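Local coordinates for protein xylulose kinase (Bifidobacterium adolescentis ATCC 15703, PDB 3I8B) that probably phosphorylates D-xylulose to D-xylulose 5-phosphate with ATP, as a magnesium-binding sugar kinase of the FGGY family, at residues Gly110-Gln115 and Lys127-Lys132; Gly117-Glu120 and Ala124-Lys127. One frame throughout, in Å; residues are numbered along the deposited sequence.

Contact 1: Gly110-Gln115 and Lys127-Lys132; sequences GAAPAQ and KQRWVK
Hydrogen bonds from R129 to backbone carbonyls carry most of this contact. NH1 of R129 gives a bond of 2.9 Å to A112 O, close to the guanidinium plane. NH2 of R129 reaches P113 O at 3.1 Å, the N-H pointing off the acceptor (137°) and the donor standing above the carbonyl plane; it also makes a weak bond to A112 O. Two successive carbonyls thus meet the edge of one flat group. With CG anti to the carbonyl carbon (chi1 -78°) and the chain extended from CG to NE, R129 reaches from helix 122-134 to the loop.

Van der Waals contact is slight: the methyl CB of A112 lies 3.7 Å from R129 NH1, this small residue admitting the guanidinium. P113, with its CB pointing away from the helix, suits the extended backbone that presents the two carbonyls.

NH1 also bonds to L109 O, and NH2 forms a salt bridge with E118. A leucine in place of R129 would probably leave the A112 and P113 carbonyls without these donors and E118 without its salt-bridge mate. The arginine thus holds A112 and P113 through main-chain carbonyls rather than side chains, and E118 by its charge.

Contact 2: Gly117-Glu120 and Ala124-Lys127; sequences GEPE and ARGK
The guanidinium of R125 is met at its edge, near its plane, by the carbonyl oxygens of P119 and E120, while neither face is stacked by a residue of 117-120. A single nitrogen serves both oxygens. R125 NH1 to P119 O is 2.9 Å, fairly straight at 154°, in the carbonyl plane and on a lone pair. The bond from R125 NH1 to E120 O, also 2.9 Å, is weak because it is more bent. The CG of R125 lies anti to its backbone N (chi1 -179°), and a bend further out, at chi3, brings NH1 back to the two loop carbonyls.

The carboxylate of E118 is tilted 40° to this guanidinium but does not pair with it: E118 OE1 touches the aliphatic CD of R125 at 3.9 Å, and the two side chains cross at about a right angle. Besides its bridge to R129, OE1 takes the backbone N of Q115. E120 OE1 stays 4.3 Å from R125 NH1, beyond a salt bridge, so its charge would probably add only a mild attraction.

Beside these polar bonds, the P119 ring packs on the helix. Its CB meets the methyl CB of A124 at 3.8 Å, and P119 CG lies 3.9 Å from R125 CA; the small alanine leaves room for this rigid ring. The whole is a loop folded back on the first turns of the helix it leads into, joined by proline packing and arginine-to-carbonyl bonds, at the surface of the N-terminal FGGY region.

From the N terminus, the chain leaves helix 99-110, runs through 110-115 and then 117-120, and enters helix 122-134, where both contacts end. Contact 2 closes the shorter loop, onto the first turns of that helix, and lies within the longer loop that contact 1 closes about one turn further along; they do not cross. Their centres are about 5 Å apart, and K127 belongs to both. They are also bonded to each other: the bridge between E118 and R129 passes from one contact to the other, and R125 NE reaches G110 O at 2.9 Å in a probable hydrogen bond. Together they tie the end of helix 99-110 and the connecting loop to helix 122-134.

Contact 1: Gly110-Gln115 and Lys127-Lys132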
# COMPACT_ATOMS: atom_id res chain seq x y z
N GLY A 110 0.86 -23.31 -9.13
CA GLY A 110 2.02 -23.75 -9.89
C GLY A 110 1.97 -25.23 -10.22
O GLY A 110 2.71 -25.70 -11.08
N ALA A 111 1.09 -25.97 -9.54
CA ALA A 111 1.03 -27.43 -9.66
C ALA A 111 0.90 -27.95 -11.10
O ALA A 111 1.67 -28.81 -11.52
CB ALA A 111 -0.07 -27.99 -8.78
N ALA A 112 -0.08 -27.44 -11.85
CA ALA A 112 -0.25 -27.86 -13.24
C ALA A 112 1.07 -27.74 -14.02
O ALA A 112 1.83 -26.79 -13.83
CB ALA A 112 -1.36 -27.05 -13.92
N PRO A 113 1.35 -28.72 -14.90
CA PRO A 113 2.65 -28.82 -15.58
C PRO A 113 2.98 -27.57 -16.40
O PRO A 113 2.07 -26.89 -16.88
CB PRO A 113 2.47 -30.02 -16.52
CG PRO A 113 1.24 -30.75 -16.03
CD PRO A 113 0.38 -29.70 -15.41
N ALA A 114 4.26 -27.29 -16.54
CA ALA A 114 4.73 -26.16 -17.34
C ALA A 114 4.14 -26.16 -18.75
O ALA A 114 4.05 -27.21 -19.41
CB ALA A 114 6.24 -26.14 -17.40
N GLN A 115 3.74 -24.98 -19.21
CA GLN A 115 3.35 -24.78 -20.58
C GLN A 115 4.45 -24.01 -21.27
O GLN A 115 5.26 -23.35 -20.62
CB GLN A 115 2.06 -23.98 -20.67
CG GLN A 115 0.89 -24.65 -19.99
CD GLN A 115 0.31 -25.77 -20.83
OE1 GLN A 115 -0.30 -25.53 -21.87
NE2 GLN A 115 0.50 -27.00 -20.37
N LYS A 127 4.29 -18.59 -8.83
CA LYS A 127 4.46 -17.15 -8.66
C LYS A 127 4.11 -16.42 -9.95
O LYS A 127 3.37 -15.45 -9.93
CB LYS A 127 5.88 -16.80 -8.21
CG LYS A 127 6.19 -17.20 -6.78
CD LYS A 127 7.61 -16.77 -6.38
CE LYS A 127 7.90 -17.13 -4.93
NZ LYS A 127 9.35 -17.39 -4.70
N GLN A 128 4.63 -16.91 -11.07
CA GLN A 128 4.40 -16.28 -12.36
C GLN A 128 2.92 -16.28 -12.76
O GLN A 128 2.42 -15.32 -13.34
CB GLN A 128 5.24 -16.96 -13.44
CG GLN A 128 4.78 -16.68 -14.86
CD GLN A 128 5.75 -17.24 -15.89
OE1 GLN A 128 6.97 -17.11 -15.74
NE2 GLN A 128 5.21 -17.87 -16.92
N ARG A 129 2.24 -17.38 -12.45
CA ARG A 129 0.81 -17.50 -12.78
C ARG A 129 -0.05 -16.54 -11.94
O ARG A 129 -1.08 -16.03 -12.43
CB ARG A 129 0.34 -18.94 -12.62
CG ARG A 129 0.73 -19.86 -13.79
CD ARG A 129 0.56 -21.35 -13.43
NE ARG A 129 0.87 -22.21 -14.57
CZ ARG A 129 0.98 -23.54 -14.50
NH1 ARG A 129 0.82 -24.17 -13.34
NH2 ARG A 129 1.26 -24.23 -15.60
N TRP A 130 0.35 -16.31 -10.70
CA TRP A 130 -0.34 -15.34 -9.85
C TRP A 130 -0.15 -13.92 -10.38
O TRP A 130 -1.11 -13.15 -10.49
CB TRP A 130 0.14 -15.43 -8.39
CG TRP A 130 -0.56 -16.50 -7.62
CD1 TRP A 130 -0.05 -17.73 -7.26
CD2 TRP A 130 -1.91 -16.47 -7.15
NE1 TRP A 130 -1.01 -18.45 -6.58
CE2 TRP A 130 -2.16 -17.70 -6.50
CE3 TRP A 130 -2.93 -15.52 -7.20
CZ2 TRP A 130 -3.38 -18.00 -5.92
CZ3 TRP A 130 -4.16 -15.82 -6.62
CH2 TRP A 130 -4.37 -17.05 -5.99
N VAL A 131 1.09 -13.57 -10.69
CA VAL A 131 1.38 -12.25 -11.24
C VAL A 131 0.55 -11.97 -12.51
O VAL A 131 -0.08 -10.91 -12.63
CB VAL A 131 2.90 -12.08 -11.47
CG1 VAL A 131 3.23 -10.80 -12.26
CG2 VAL A 131 3.61 -12.08 -10.13
N LYS A 132 0.54 -12.92 -13.45
CA LYS A 132 -0.25 -12.79 -14.67
C LYS A 132 -1.77 -12.76 -14.42
O LYS A 132 -2.49 -12.04 -15.10
CB LYS A 132 0.12 -13.87 -15.70
CG LYS A 132 1.55 -13.74 -16.25
CD LYS A 132 1.89 -14.85 -17.27
CE LYS A 132 1.60 -16.24 -16.69
NZ LYS A 132 2.41 -17.41 -17.22

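Contact 2: Gly117-Glu120 and Ala124-Lys127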
# COMPACT_ATOMS: atom_id res chain seq x y z
N GLY A 117 7.05 -22.06 -22.31
CA GLY A 117 7.68 -20.87 -21.75
C GLY A 117 7.67 -20.76 -20.23
O GLY A 117 8.54 -20.11 -19.65
N GLU A 118 6.69 -21.39 -19.59
CA GLU A 118 6.61 -21.36 -18.13
C GLU A 118 7.81 -22.06 -17.50
O GLU A 118 8.36 -22.99 -18.09
CB GLU A 118 5.30 -22.01 -17.66
CG GLU A 118 4.07 -21.15 -17.92
CD GLU A 118 2.79 -21.82 -17.46
OE1 GLU A 118 2.67 -23.05 -17.66
OE2 GLU A 118 1.91 -21.11 -16.92
N PRO A 119 8.23 -21.60 -16.31
CA PRO A 119 9.32 -22.20 -15.53
C PRO A 119 9.03 -23.66 -15.21
O PRO A 119 7.87 -24.04 -15.05
CB PRO A 119 9.30 -21.40 -14.22
CG PRO A 119 8.59 -20.13 -14.53
CD PRO A 119 7.64 -20.42 -15.65
N GLU A 120 10.09 -24.47 -15.10
CA GLU A 120 9.93 -25.87 -14.74
C GLU A 120 9.69 -26.03 -13.24
O GLU A 120 8.94 -26.91 -12.81
CB GLU A 120 11.15 -26.70 -15.17
CG GLU A 120 11.00 -27.33 -16.54
CD GLU A 120 9.68 -28.08 -16.68
OE1 GLU A 120 9.22 -28.65 -15.66
OE2 GLU A 120 9.12 -28.10 -17.79
N ALA A 124 8.36 -21.22 -8.87
CA ALA A 124 8.57 -20.10 -9.78
C ALA A 124 7.38 -19.99 -10.71
O ALA A 124 6.97 -18.88 -11.09
CB ALA A 124 9.85 -20.32 -10.59
N ARG A 125 6.84 -21.14 -11.10
CA ARG A 125 5.73 -21.19 -12.04
C ARG A 125 4.44 -20.68 -11.40
O ARG A 125 3.66 -19.97 -12.03
CB ARG A 125 5.57 -22.61 -12.59
CG ARG A 125 4.45 -22.76 -13.61
CD ARG A 125 4.54 -24.08 -14.35
NE ARG A 125 4.25 -25.24 -13.51
CZ ARG A 125 5.12 -26.21 -13.25
NH1 ARG A 125 6.34 -26.14 -13.76
NH2 ARG A 125 4.78 -27.24 -12.48
N GLY A 126 4.22 -21.04 -10.14
CA GLY A 126 3.05 -20.59 -9.42
C GLY A 126 3.12 -19.09 -9.22
O GLY A 126 2.13 -18.39 -9.41
N LYS A 127 4.29 -18.59 -8.83
CA LYS A 127 4.46 -17.15 -8.66
C LYS A 127 4.11 -16.42 -9.95
O LYS A 127 3.37 -15.45 -9.93
CB LYS A 127 5.88 -16.80 -8.21
CG LYS A 127 6.19 -17.20 -6.78
CD LYS A 127 7.61 -16.77 -6.38
CE LYS A 127 7.90 -17.13 -4.93
NZ LYS A 127 9.35 -17.39 -4.70